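Local atomic coordinates of dnab-like replicative helicase (Bacillus phage SPP1, PDB entry 3BH0), a protein that probably unwinds duplex DNA in the 5'-3' direction at the phage replication fork, powered by ATP hydrolysis, this chain being its C-terminal ATPase domain. Residues Leu115-Gly120 with Gln125-Ala130; Ser169-Thr174 with Val183-Asp188; Ala297-Lys300 with Phe305-Leu308. All coordinates share one frame; numbering follows the deposited sequence.

Interaction 1 (Leu115-Gly120 with Gln125-Ala130); sequences LIVTAG and QKIKAA
This is a small apolar contact between the C-terminal end of helix 108-119 and the short helix 124-128 that follows it. I127 is shared by two neighbours on the longer helix, I116 and V117. Its two branches divide the work. CD1, at the end of the long branch, meets CG2 of I116 at 3.8 Å, and the two side chains cross at about a right angle. The short branch puts its CG2 against CG2 of V117 at 3.7 Å. V117 CG2 stands anti to its own carbonyl carbon, beside the backbone N, on the I127 side. All the touching atoms are methyl carbons, and the helix backbones stay well apart, with the CA atoms of V117 and I127 7.9 Å from each other. The contact buries only 106 Å² in all. A129 is the first residue to leave helical geometry, so I127 sits almost at the end of its short helix. On the longer helix, I116 also packs on A145 and I146 of helix 139-150, and L115 touches I149 there. T118 OG1 bonds to the backbone oxygens of R114 and Y302, which links helix 108-119 to the turn between strands 292-299 and 304-307.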
# COMPACT_ATOMS: atom_id res chain seq x y z
N LEU A 115 8.31 -0.21 11.51
CA LEU A 115 9.31 0.29 10.57
C LEU A 115 10.74 0.00 11.03
O LEU A 115 11.56 -0.46 10.24
CB LEU A 115 9.11 1.79 10.32
CG LEU A 115 7.90 2.19 9.46
CD1 LEU A 115 7.73 3.70 9.44
CD2 LEU A 115 8.01 1.63 8.04
N ILE A 116 11.02 0.28 12.31
CA ILE A 116 12.29 -0.07 12.96
C ILE A 116 12.58 -1.58 12.91
O ILE A 116 13.60 -2.00 12.39
CB ILE A 116 12.33 0.43 14.42
CG1 ILE A 116 12.47 1.96 14.46
CG2 ILE A 116 13.48 -0.23 15.20
CD1 ILE A 116 11.95 2.59 15.74
N VAL A 117 11.66 -2.37 13.44
CA VAL A 117 11.77 -3.83 13.42
C VAL A 117 12.14 -4.35 12.03
O VAL A 117 13.05 -5.17 11.90
CB VAL A 117 10.48 -4.49 13.95
CG1 VAL A 117 10.40 -5.96 13.57
CG2 VAL A 117 10.38 -4.32 15.47
N THR A 118 11.45 -3.88 10.99
CA THR A 118 11.71 -4.33 9.62
C THR A 118 13.07 -3.85 9.07
O THR A 118 13.81 -4.64 8.46
CB THR A 118 10.58 -3.94 8.64
OG1 THR A 118 9.30 -4.21 9.23
CG2 THR A 118 10.71 -4.73 7.34
N ALA A 119 13.39 -2.58 9.28
CA ALA A 119 14.61 -1.99 8.73
C ALA A 119 15.87 -2.62 9.32
O ALA A 119 16.76 -3.05 8.58
CB ALA A 119 14.62 -0.47 8.94
N GLY A 120 15.93 -2.71 10.65
CA GLY A 120 17.12 -3.18 11.34
C GLY A 120 17.24 -4.67 11.57
O GLY A 120 18.19 -5.12 12.21
N GLN A 125 9.52 -9.03 19.89
CA GLN A 125 9.32 -9.28 21.33
C GLN A 125 10.48 -8.73 22.15
O GLN A 125 10.27 -8.17 23.23
CB GLN A 125 9.11 -10.76 21.62
CG GLN A 125 7.71 -11.28 21.26
CD GLN A 125 6.59 -10.36 21.72
OE1 GLN A 125 6.41 -10.12 22.92
NE2 GLN A 125 5.84 -9.83 20.76
N LYS A 126 11.69 -8.90 21.63
CA LYS A 126 12.89 -8.38 22.27
C LYS A 126 12.80 -6.87 22.35
O LYS A 126 13.09 -6.28 23.39
CB LYS A 126 14.15 -8.81 21.51
CG LYS A 126 14.29 -10.33 21.44
CD LYS A 126 15.72 -10.77 21.21
CE LYS A 126 15.87 -12.26 21.57
NZ LYS A 126 17.27 -12.77 21.38
N ILE A 127 12.37 -6.25 21.25
CA ILE A 127 12.19 -4.81 21.20
C ILE A 127 10.98 -4.35 22.02
O ILE A 127 11.01 -3.26 22.61
CB ILE A 127 12.13 -4.27 19.73
CG1 ILE A 127 12.78 -2.90 19.62
CG2 ILE A 127 10.71 -4.21 19.18
CD1 ILE A 127 13.29 -2.57 18.22
N LYS A 128 9.95 -5.21 22.07
CA LYS A 128 8.59 -4.86 22.55
C LYS A 128 8.65 -4.19 23.91
O LYS A 128 8.11 -3.09 24.11
CB LYS A 128 7.65 -6.08 22.58
CG LYS A 128 6.35 -5.81 23.34
CD LYS A 128 5.23 -6.74 22.94
CE LYS A 128 3.92 -6.25 23.52
NZ LYS A 128 2.80 -7.19 23.29
N ALA A 129 9.28 -4.90 24.83
CA ALA A 129 9.71 -4.31 26.06
C ALA A 129 11.02 -5.00 26.22
O ALA A 129 11.60 -5.47 25.22
CB ALA A 129 8.78 -4.67 27.19
N ALA A 130 11.52 -5.04 27.44
CA ALA A 130 12.69 -5.83 27.77
C ALA A 130 13.82 -5.69 26.74
O ALA A 130 14.67 -6.57 26.62
CB ALA A 130 12.28 -7.26 27.93

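Interaction 2 (Ser169-Thr174 with Val183-Asp188); sequences SKTRQT and VIVMID
Helix 169-174 runs nearly antiparallel to strand 183-188, at 155° between their N-to-C directions, and the two axes come within 9.7 Å. T171 meets V185 with both ends of its fork. Its CG2 lies 3.6 Å from V185 CG2, and its OG1 lies 3.7 Å from the same methyl. T171 CG2 stands anti to the backbone N (OG1 chi1 -48°), which leaves OG1 beside that N, where it bonds to the backbone oxygen of I167 one turn earlier. One turn on, T174 CG2 faces the two methyls of V183, with CG2 of V183 the nearer at 4.0 Å. The helix thus offers the methyl sides of two threonines to two alternate valines of the strand. This is helix-on-sheet packing in the P-loop NTPase core of a DnaB-family helicase. Helix 164-176 leads into strand 183-188, an interior strand of the sheet, flanked by strands 98-103 and 223-228. I184 points away from the helix, and its side chain touches I225. The hydroxyl of T174 is also held within this buried contact. Its main partner is N100 ND2 of strand 98-103, and T174 OG1 also gives a bond to K170 O at 3.0 Å within the helix. K170 O also takes the backbone N of T174 at 2.8 Å, and the two donors reach it from opposite faces of the carbonyl plane. T171 also packs on M216 and L220 of helix 202-220.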
# COMPACT_ATOMS: atom_id res chain seq x y z
N SER A 169 -7.05 17.60 2.15
CA SER A 169 -6.37 18.73 2.77
C SER A 169 -4.88 18.48 3.05
O SER A 169 -4.03 19.31 2.72
CB SER A 169 -7.11 19.11 4.05
OG SER A 169 -6.54 20.26 4.63
N LYS A 170 -4.57 17.31 3.63
CA LYS A 170 -3.20 16.96 4.01
C LYS A 170 -2.30 16.65 2.83
O LYS A 170 -1.12 16.96 2.84
CB LYS A 170 -3.21 15.78 4.99
CG LYS A 170 -4.10 16.01 6.20
CD LYS A 170 -3.51 17.03 7.19
CE LYS A 170 -4.53 17.39 8.24
NZ LYS A 170 -3.92 18.09 9.40
N THR A 171 -2.86 16.02 1.81
CA THR A 171 -2.11 15.71 0.59
C THR A 171 -1.61 16.98 -0.10
O THR A 171 -0.45 17.05 -0.52
CB THR A 171 -2.99 14.89 -0.37
OG1 THR A 171 -3.60 13.81 0.34
CG2 THR A 171 -2.16 14.34 -1.50
N ARG A 172 -2.49 17.98 -0.22
CA ARG A 172 -2.13 19.29 -0.80
C ARG A 172 -1.06 19.97 0.04
O ARG A 172 0.01 20.33 -0.47
CB ARG A 172 -3.37 20.19 -0.88
CG ARG A 172 -4.43 19.66 -1.82
CD ARG A 172 -5.47 20.71 -2.12
NE ARG A 172 -4.85 21.91 -2.69
CZ ARG A 172 -5.21 23.15 -2.38
NH1 ARG A 172 -6.17 23.37 -1.50
NH2 ARG A 172 -4.60 24.18 -2.96
N GLN A 173 -1.37 20.10 1.33
CA GLN A 173 -0.44 20.56 2.35
C GLN A 173 0.95 19.91 2.22
O GLN A 173 1.95 20.60 2.32
CB GLN A 173 -1.06 20.31 3.73
CG GLN A 173 -0.37 21.02 4.87
CD GLN A 173 -0.98 20.69 6.22
OE1 GLN A 173 -2.21 20.73 6.41
NE2 GLN A 173 -0.12 20.38 7.19
N THR A 174 0.99 18.59 1.98
CA THR A 174 2.27 17.86 1.76
C THR A 174 2.91 18.21 0.42
O THR A 174 4.13 18.30 0.30
CB THR A 174 2.08 16.30 1.83
OG1 THR A 174 1.71 15.92 3.16
CG2 THR A 174 3.35 15.55 1.44
N VAL A 183 4.12 12.37 -4.42
CA VAL A 183 3.51 12.00 -3.13
C VAL A 183 2.69 10.71 -3.27
O VAL A 183 2.03 10.49 -4.28
CB VAL A 183 2.58 13.15 -2.60
CG1 VAL A 183 1.89 12.78 -1.29
CG2 VAL A 183 3.35 14.45 -2.44
N ILE A 184 2.74 9.86 -2.24
CA ILE A 184 1.97 8.62 -2.25
C ILE A 184 1.11 8.59 -1.00
O ILE A 184 1.62 8.67 0.11
CB ILE A 184 2.89 7.38 -2.32
CG1 ILE A 184 3.78 7.46 -3.56
CG2 ILE A 184 2.07 6.07 -2.30
CD1 ILE A 184 5.25 7.41 -3.25
N VAL A 185 -0.20 8.49 -1.17
CA VAL A 185 -1.12 8.50 -0.03
C VAL A 185 -1.54 7.07 0.33
O VAL A 185 -2.27 6.44 -0.42
CB VAL A 185 -2.35 9.42 -0.31
CG1 VAL A 185 -3.24 9.55 0.91
CG2 VAL A 185 -1.86 10.80 -0.78
N MET A 186 -1.04 6.57 1.46
CA MET A 186 -1.40 5.23 1.94
C MET A 186 -2.47 5.34 3.01
O MET A 186 -2.32 6.09 3.97
CB MET A 186 -0.20 4.50 2.54
CG MET A 186 0.90 4.12 1.57
SD MET A 186 1.78 2.63 2.12
CE MET A 186 0.73 1.36 1.43
N ILE A 187 -3.54 4.56 2.86
CA ILE A 187 -4.61 4.61 3.84
C ILE A 187 -4.77 3.29 4.60
O ILE A 187 -5.25 2.29 4.04
CB ILE A 187 -5.91 5.14 3.21
CG1 ILE A 187 -5.59 6.44 2.44
CG2 ILE A 187 -7.01 5.33 4.28
CD1 ILE A 187 -6.61 6.88 1.47
N ASP A 188 -4.34 3.25 5.87
CA ASP A 188 -4.56 2.04 6.68
C ASP A 188 -6.01 1.86 6.95
O ASP A 188 -6.59 2.24 7.97
CB ASP A 188 -3.71 1.84 7.93
CG ASP A 188 -3.83 0.38 8.50
OD1 ASP A 188 -4.66 -0.44 8.00
OD2 ASP A 188 -3.10 0.06 9.46

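Interaction 3 (Ala297-Lys300 with Phe305-Leu308); sequences AFIK and FVNL
A297 O accepts the backbone N of V306 at 2.7 Å, and the bond is fairly straight, with 158° at the hydrogen. The CA of F305 also approaches A297 O, at 3.3 Å, in a CA-H...O contact. The return bond runs from A297 N to V306 O at 3.0 Å. A297 and V306 are therefore an antiparallel hydrogen-bonded pair, and F298 with F305 is the next, non-hydrogen-bonded pair. A297 CB lies on the same face as V306, 3.8 Å from V306 CB. L308 CD1 reaches A297 CB at an equal 3.8 Å. V306 CG2 packs loosely against CG1 of I299.

The opposite face carries the two phenylalanines. F298 CD1 lies over one face of the F305 ring, toward its rim, and comes 3.4 Å from F305 CZ. The rings meet obliquely, with their planes at 34° and their centroids 4.8 Å apart. The first torsions differ: F298 CG is anti to its backbone N (chi1 174°), whereas F305 CG lies beside its own. These settings bring the two rings together on the face of the sheet that carries F298 and F305. Both also touch V279 of strand 278-286. F305 further packs on F55 and on A83 and K87 of helix 81-93, whose first residues belong to a probable Walker A P-loop. The pairing is that of a beta hairpin, formed by strands 292-299 and 304-307, and its second strand is the outermost at this edge of the domain's mixed sheet.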
# COMPACT_ATOMS: atom_id res chain seq x y z
N ALA A 297 8.60 -14.26 -0.52
CA ALA A 297 8.97 -14.92 0.72
C ALA A 297 8.70 -13.94 1.85
O ALA A 297 9.21 -12.82 1.84
CB ALA A 297 10.45 -15.32 0.70
N PHE A 298 7.89 -14.36 2.81
CA PHE A 298 7.49 -13.50 3.89
C PHE A 298 8.29 -13.88 5.12
O PHE A 298 8.25 -15.03 5.56
CB PHE A 298 5.99 -13.67 4.14
CG PHE A 298 5.48 -12.94 5.34
CD1 PHE A 298 5.77 -11.59 5.53
CD2 PHE A 298 4.66 -13.59 6.26
CE1 PHE A 298 5.27 -10.90 6.63
CE2 PHE A 298 4.16 -12.90 7.37
CZ PHE A 298 4.46 -11.56 7.55
N ILE A 299 9.04 -12.92 5.66
CA ILE A 299 9.79 -13.14 6.89
C ILE A 299 8.94 -12.60 8.03
O ILE A 299 9.02 -11.42 8.39
CB ILE A 299 11.23 -12.50 6.89
CG1 ILE A 299 12.01 -12.85 5.61
CG2 ILE A 299 12.01 -12.88 8.16
CD1 ILE A 299 11.97 -14.32 5.17
N LYS A 300 8.10 -13.50 8.55
CA LYS A 300 7.13 -13.22 9.59
C LYS A 300 7.70 -12.36 10.71
O LYS A 300 7.29 -11.21 10.89
CB LYS A 300 6.57 -14.54 10.15
CG LYS A 300 5.65 -15.26 9.18
CD LYS A 300 5.60 -16.79 9.38
CE LYS A 300 4.38 -17.42 8.64
NZ LYS A 300 4.41 -17.31 7.14
N PHE A 305 9.60 -8.82 3.40
CA PHE A 305 9.27 -9.58 2.21
C PHE A 305 10.48 -9.64 1.28
O PHE A 305 11.18 -8.63 1.08
CB PHE A 305 8.08 -8.97 1.48
CG PHE A 305 6.81 -8.96 2.28
CD1 PHE A 305 5.80 -9.87 1.99
CD2 PHE A 305 6.62 -8.05 3.32
CE1 PHE A 305 4.62 -9.87 2.73
CE2 PHE A 305 5.46 -8.05 4.05
CZ PHE A 305 4.45 -8.95 3.76
N VAL A 306 10.71 -10.83 0.74
CA VAL A 306 11.85 -11.09 -0.11
C VAL A 306 11.36 -11.41 -1.51
O VAL A 306 10.53 -12.30 -1.70
CB VAL A 306 12.68 -12.27 0.42
CG1 VAL A 306 13.92 -12.51 -0.46
CG2 VAL A 306 13.08 -12.01 1.85
N ASN A 307 11.87 -10.64 -2.47
CA ASN A 307 11.64 -10.89 -3.88
C ASN A 307 12.10 -12.27 -4.29
O ASN A 307 13.16 -12.73 -3.88
CB ASN A 307 12.36 -9.85 -4.71
CG ASN A 307 11.63 -8.54 -4.75
OD1 ASN A 307 10.54 -8.45 -5.32
ND2 ASN A 307 12.21 -7.53 -4.12
N LEU A 308 11.27 -12.93 -5.07
CA LEU A 308 11.61 -14.18 -5.72
C LEU A 308 12.01 -13.89 -7.18
O LEU A 308 11.65 -12.84 -7.74
CB LEU A 308 10.42 -15.14 -5.63
CG LEU A 308 10.41 -16.16 -4.48
CD1 LEU A 308 10.66 -15.56 -3.11
CD2 LEU A 308 9.13 -16.98 -4.47

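In the fold
The three contacts follow one another along the chain and do not touch. Interactions 2 and 3 belong to the same mixed sheet, with centres about 27 Å apart on opposite sides of the chain's centre. Interaction 2 packs a helix on an interior strand, while interaction 3 joins the last two strands at one edge. Interaction 1 is peripheral, its centre about 21 Å from that of the chain. It lies nearer interaction 3, about 18 Å between centres and about 6 Å between nearest atoms. Interaction 3 touches the probable Walker A loop through the side chain of F305. D188, in segment 183-188, probably occupies the position of the Walker B aspartate of DnaB-family proteins.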